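Local atomic coordinates of probable zinc protease PqqL (Escherichia coli, PDB entry 6OFT), a protein that probably cleaves proteins in the periplasm as a zinc-dependent M16-family endopeptidase, this chain being the first half of the enzyme. Residues 237-240 / 241-245. Sequence-based numbering, arbitrary orientation.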
loop_
_atom_site.group_PDB
_atom_site.type_symbol
_atom_site.label_atom_id
_atom_site.label_comp_id
_atom_site.label_asym_id
_atom_site.label_seq_id
_atom_site.Cartn_x
_atom_site.Cartn_y
_atom_site.Cartn_z
ATOM N N LYS A 237 4.822 -18.008 4.230
ATOM C CA LYS A 237 4.411 -19.412 4.258
ATOM C C LYS A 237 2.925 -19.486 4.585
ATOM O O LYS A 237 2.448 -18.755 5.456
ATOM C CB LYS A 237 5.253 -20.195 5.286
ATOM C CG LYS A 237 5.086 -21.720 5.203
ATOM C CD LYS A 237 5.751 -22.481 6.358
ATOM C CE LYS A 237 4.916 -22.548 7.624
ATOM N NZ LYS A 237 3.723 -23.426 7.476
ATOM N N ALA A 238 2.185 -20.360 3.888
ATOM C CA ALA A 238 0.752 -20.523 4.135
ATOM C C ALA A 238 0.510 -21.051 5.542
ATOM O O ALA A 238 1.344 -21.783 6.077
ATOM C CB ALA A 238 0.148 -21.478 3.121
ATOM N N GLU A 239 -0.617 -20.660 6.148
ATOM C CA GLU A 239 -1.041 -21.181 7.448
ATOM C C GLU A 239 -2.371 -21.868 7.156
ATOM O O GLU A 239 -3.413 -21.209 7.101
ATOM C CB GLU A 239 -1.198 -20.076 8.494
ATOM C CG GLU A 239 -1.467 -20.674 9.866
ATOM C CD GLU A 239 -1.277 -19.678 10.976
ATOM O OE1 GLU A 239 -2.288 -19.077 11.400
ATOM O OE2 GLU A 239 -0.116 -19.472 11.399
ATOM N N ASN A 240 -2.310 -23.183 6.900
ATOM C CA ASN A 240 -3.433 -24.033 6.508
ATOM C C ASN A 240 -4.326 -24.420 7.687
ATOM O O ASN A 240 -4.486 -25.596 8.016
ATOM C CB ASN A 240 -2.911 -25.246 5.728
ATOM C CG ASN A 240 -2.146 -24.789 4.503
ATOM O OD1 ASN A 240 -2.499 -23.795 3.862
ATOM N ND2 ASN A 240 -1.059 -25.458 4.186
ATOM N N HIS A 241 -4.924 -23.394 8.299
ATOM C CA HIS A 241 -5.788 -23.478 9.464
ATOM C C HIS A 241 -6.793 -22.352 9.400
ATOM O O HIS A 241 -6.434 -21.219 9.061
ATOM C CB HIS A 241 -4.961 -23.321 10.759
ATOM C CG HIS A 241 -4.016 -24.454 11.020
ATOM N ND1 HIS A 241 -2.638 -24.289 10.914
ATOM C CD2 HIS A 241 -4.278 -25.737 11.364
ATOM C CE1 HIS A 241 -2.116 -25.473 11.194
ATOM N NE2 HIS A 241 -3.062 -26.375 11.472
ATOM N N LEU A 242 -8.022 -22.668 9.707
ATOM C CA LEU A 242 -9.110 -21.674 9.754
ATOM C C LEU A 242 -9.122 -21.035 11.144
ATOM O O LEU A 242 -9.267 -21.780 12.104
ATOM C CB LEU A 242 -10.429 -22.391 9.489
ATOM C CG LEU A 242 -11.658 -21.492 9.485
ATOM C CD1 LEU A 242 -11.515 -20.392 8.449
ATOM C CD2 LEU A 242 -12.930 -22.292 9.275
ATOM N N ARG A 243 -9.015 -19.732 11.232
ATOM C CA ARG A 243 -9.010 -19.026 12.511
ATOM C C ARG A 243 -10.246 -18.184 12.710
ATOM O O ARG A 243 -10.987 -17.933 11.759
ATOM C CB ARG A 243 -7.741 -18.173 12.676
ATOM C CG ARG A 243 -6.459 -18.968 12.723
ATOM C CD ARG A 243 -5.464 -18.266 11.843
ATOM N NE ARG A 243 -5.366 -18.912 10.551
ATOM C CZ ARG A 243 -4.898 -18.338 9.447
ATOM N NH1 ARG A 243 -4.485 -17.079 9.468
ATOM N NH2 ARG A 243 -4.848 -19.017 8.316
ATOM N N PHE A 244 -10.486 -17.761 13.961
ATOM C CA PHE A 244 -11.663 -16.972 14.320
ATOM C C PHE A 244 -11.267 -15.872 15.273
ATOM O O PHE A 244 -10.514 -16.128 16.210
ATOM C CB PHE A 244 -12.734 -17.868 14.984
ATOM C CG PHE A 244 -13.376 -18.878 14.065
ATOM C CD1 PHE A 244 -12.796 -20.127 13.862
ATOM C CD2 PHE A 244 -14.586 -18.602 13.439
ATOM C CE1 PHE A 244 -13.372 -21.050 12.995
ATOM C CE2 PHE A 244 -15.177 -19.537 12.585
ATOM C CZ PHE A 244 -14.566 -20.757 12.369
ATOM N N ASN A 245 -11.792 -14.661 15.062
ATOM C CA ASN A 245 -11.498 -13.516 15.930
ATOM C C ASN A 245 -12.701 -12.598 16.121
ATOM O O ASN A 245 -13.511 -12.432 15.213
ATOM C CB ASN A 245 -10.336 -12.681 15.352
ATOM C CG ASN A 245 -9.716 -11.728 16.352
ATOM O OD1 ASN A 245 -9.837 -11.895 17.558
ATOM N ND2 ASN A 245 -9.045 -10.706 15.876
#
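Arg-243 bends at chi2 (135°) and chi3 (-100°), which curls its guanidinium back along the chain toward Glu-239, while Glu-239, with CG anti to the backbone N and an extended chain beyond, reaches forward to meet it. OE1 of Glu-239 arrives over one face of the guanidinium, offset toward its rim, 3.2 Å from NE of Arg-243. The planes stand 75° apart and no N-H points at the oxygen, making this salt bridge one of charge alone. Glutamate suits the spot, being long enough to carry a carboxylate over that face. NE and NH2 of Arg-243 turn instead to the carbonyl oxygen of His-241, near the guanidinium plane: NE comes from above the carbonyl plane, NH2 lies 2.8 Å from that O and nearly in line with C=O, and both bonds are bent. Arginine fits because its flat head can hold a backbone oxygen at its edge and still offer a face to a carboxylate. NH2 also makes a salt bridge to Asp-429, which accepts a hydrogen bond from the backbone N of Glu-239. Between the charged residues the chain folds through an inverse gamma turn centred on Asn-240, marked by a weak bond from N of His-241 to O of Glu-239 (2.9 Å). A leucine in place of Arg-243 would probably leave the His-241 carbonyl without these two donors and both acids without their shared positive charge. Two carboxylates beside the guanidinium probably keep it charged and, with the His-241 carbonyl, fix its orientation where the loop enters strand 242-248, outermost in its sheet within this chain.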